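Local coordinates for protein-l-isoaspartate o-methyltransferase (Thermotoga maritima, PDB 1DL5) that probably transfers a methyl group from S-adenosylmethionine to isoaspartyl residues of damaged proteins, a first step in their repair, at residues A[12-16]-A[17-21]. Residues are numbered along the deposited sequence; the frame is centred on the assembly and turned at random.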
loop_
_atom_site.group_PDB
_atom_site.type_symbol
_atom_site.label_atom_id
_atom_site.label_comp_id
_atom_site.label_asym_id
_atom_site.label_seq_id
_atom_site.Cartn_x
_atom_site.Cartn_y
_atom_site.Cartn_z
ATOM N N TYR A 12 -35.474 -8.909 -31.304
ATOM C CA TYR A 12 -34.830 -8.697 -30.013
ATOM C C TYR A 12 -34.327 -7.260 -29.901
ATOM O O TYR A 12 -33.819 -6.849 -28.857
ATOM C CB TYR A 12 -33.641 -9.649 -29.856
ATOM C CG TYR A 12 -33.664 -10.488 -28.601
ATOM C CD1 TYR A 12 -33.174 -9.986 -27.396
ATOM C CD2 TYR A 12 -34.169 -11.786 -28.619
ATOM C CE1 TYR A 12 -33.186 -10.761 -26.235
ATOM C CE2 TYR A 12 -34.184 -12.568 -27.468
ATOM C CZ TYR A 12 -33.691 -12.050 -26.281
ATOM O OH TYR A 12 -33.703 -12.828 -25.144
ATOM N N GLY A 13 -34.457 -6.503 -30.985
ATOM C CA GLY A 13 -33.999 -5.127 -30.980
ATOM C C GLY A 13 -32.556 -4.979 -31.427
ATOM O O GLY A 13 -31.976 -3.899 -31.332
ATOM N N VAL A 14 -31.965 -6.066 -31.916
ATOM C CA VAL A 14 -30.583 -6.027 -32.378
ATOM C C VAL A 14 -30.512 -5.153 -33.632
ATOM O O VAL A 14 -31.324 -5.293 -34.548
ATOM C CB VAL A 14 -30.065 -7.458 -32.686
ATOM C CG1 VAL A 14 -28.642 -7.409 -33.214
ATOM C CG2 VAL A 14 -30.124 -8.304 -31.415
ATOM N N SER A 15 -29.542 -4.247 -33.663
ATOM C CA SER A 15 -29.382 -3.327 -34.788
ATOM C C SER A 15 -29.053 -4.045 -36.091
ATOM O O SER A 15 -28.564 -5.176 -36.085
ATOM C CB SER A 15 -28.284 -2.313 -34.481
ATOM O OG SER A 15 -27.032 -2.959 -34.351
ATOM N N ASP A 16 -29.306 -3.374 -37.212
ATOM C CA ASP A 16 -29.038 -3.972 -38.509
ATOM C C ASP A 16 -27.599 -4.437 -38.715
ATOM O O ASP A 16 -27.378 -5.552 -39.178
ATOM C CB ASP A 16 -29.399 -3.006 -39.642
ATOM C CG ASP A 16 -30.879 -2.685 -39.693
ATOM O OD1 ASP A 16 -31.706 -3.586 -39.424
ATOM O OD2 ASP A 16 -31.211 -1.530 -40.022
ATOM N N HIS A 17 -26.620 -3.599 -38.376
ATOM C CA HIS A 17 -25.229 -3.978 -38.608
ATOM C C HIS A 17 -24.748 -5.194 -37.823
ATOM O O HIS A 17 -23.861 -5.910 -38.274
ATOM C CB HIS A 17 -24.282 -2.780 -38.400
ATOM C CG HIS A 17 -23.930 -2.497 -36.972
ATOM N ND1 HIS A 17 -24.833 -1.989 -36.062
ATOM C CD2 HIS A 17 -22.752 -2.600 -36.312
ATOM C CE1 HIS A 17 -24.224 -1.789 -34.906
ATOM N NE2 HIS A 17 -22.960 -2.150 -35.032
ATOM N N ILE A 18 -25.333 -5.443 -36.657
ATOM C CA ILE A 18 -24.942 -6.615 -35.885
ATOM C C ILE A 18 -25.760 -7.823 -36.352
ATOM O O ILE A 18 -25.222 -8.916 -36.540
ATOM C CB ILE A 18 -25.119 -6.349 -34.374
ATOM C CG1 ILE A 18 -24.004 -5.398 -33.911
ATOM C CG2 ILE A 18 -25.100 -7.659 -33.578
ATOM C CD1 ILE A 18 -24.137 -4.913 -32.472
ATOM N N ALA A 19 -27.054 -7.622 -36.578
ATOM C CA ALA A 19 -27.906 -8.715 -37.030
ATOM C C ALA A 19 -27.432 -9.239 -38.386
ATOM O O ALA A 19 -27.451 -10.444 -38.632
ATOM C CB ALA A 19 -29.359 -8.250 -37.123
ATOM N N LYS A 20 -27.005 -8.329 -39.255
ATOM C CA LYS A 20 -26.522 -8.695 -40.585
ATOM C C LYS A 20 -25.322 -9.637 -40.492
ATOM O O LYS A 20 -25.136 -10.500 -41.345
ATOM C CB LYS A 20 -26.140 -7.434 -41.368
ATOM C CG LYS A 20 -25.631 -7.693 -42.777
ATOM C CD LYS A 20 -25.376 -6.385 -43.515
ATOM C CE LYS A 20 -24.963 -6.634 -44.956
ATOM N NZ LYS A 20 -24.815 -5.363 -45.721
ATOM N N ALA A 21 -24.510 -9.466 -39.453
ATOM C CA ALA A 21 -23.341 -10.315 -39.252
ATOM C C ALA A 21 -23.765 -11.768 -39.070
ATOM O O ALA A 21 -23.127 -12.686 -39.595
ATOM C CB ALA A 21 -22.551 -9.841 -38.032
#
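The imidazole of His17 meets Ser15 obliquely, the serine OG standing 3.0 Å from ND1, and one ring face carries CG1 of Ile18, 3.6 Å above the plane and offset toward the rim. A chi1 of 81° sets CG between the backbone N and the carbonyl carbon and turns the ring back toward Ser15, while NE2 is held by the carbonyl oxygen of Leu73. Ser15 occupies the N-cap position, and its OG hydrogen-bonds to Glu69 OE2 on helix 61-70. The serine carbonyl begins the helical bonding: Ala19 N donates to Ser15 O at 2.9 Å and nearly straight (167°), whereas the bond from Ile18 N to the same oxygen is weak. One residue on, Lys20 N reaches Asp16 O at 2.8 Å. Val14, just before the cap, puts CG1 anti to its backbone N (chi1 178°), where it touches Ile18 CG2 at 3.6 Å and Ala19 CB at 4.1 Å; the valine and isoleucine side chains cross at about a right angle. Asp16, an exposed residue, forms a salt bridge through OD1 with Lys10, and the nearest atom of its side chain is about 2 Å from a bound cadmium ion. Gly13 ends helix 2-11 in a Schellman motif; Val14 and Ser15 then bridge to helix 16-24. At this junction of two consecutive helices, Val14 and Ile18 pack on helix 61-70, Ala19 on helix 2-11 and Ala21 on helix 88-97.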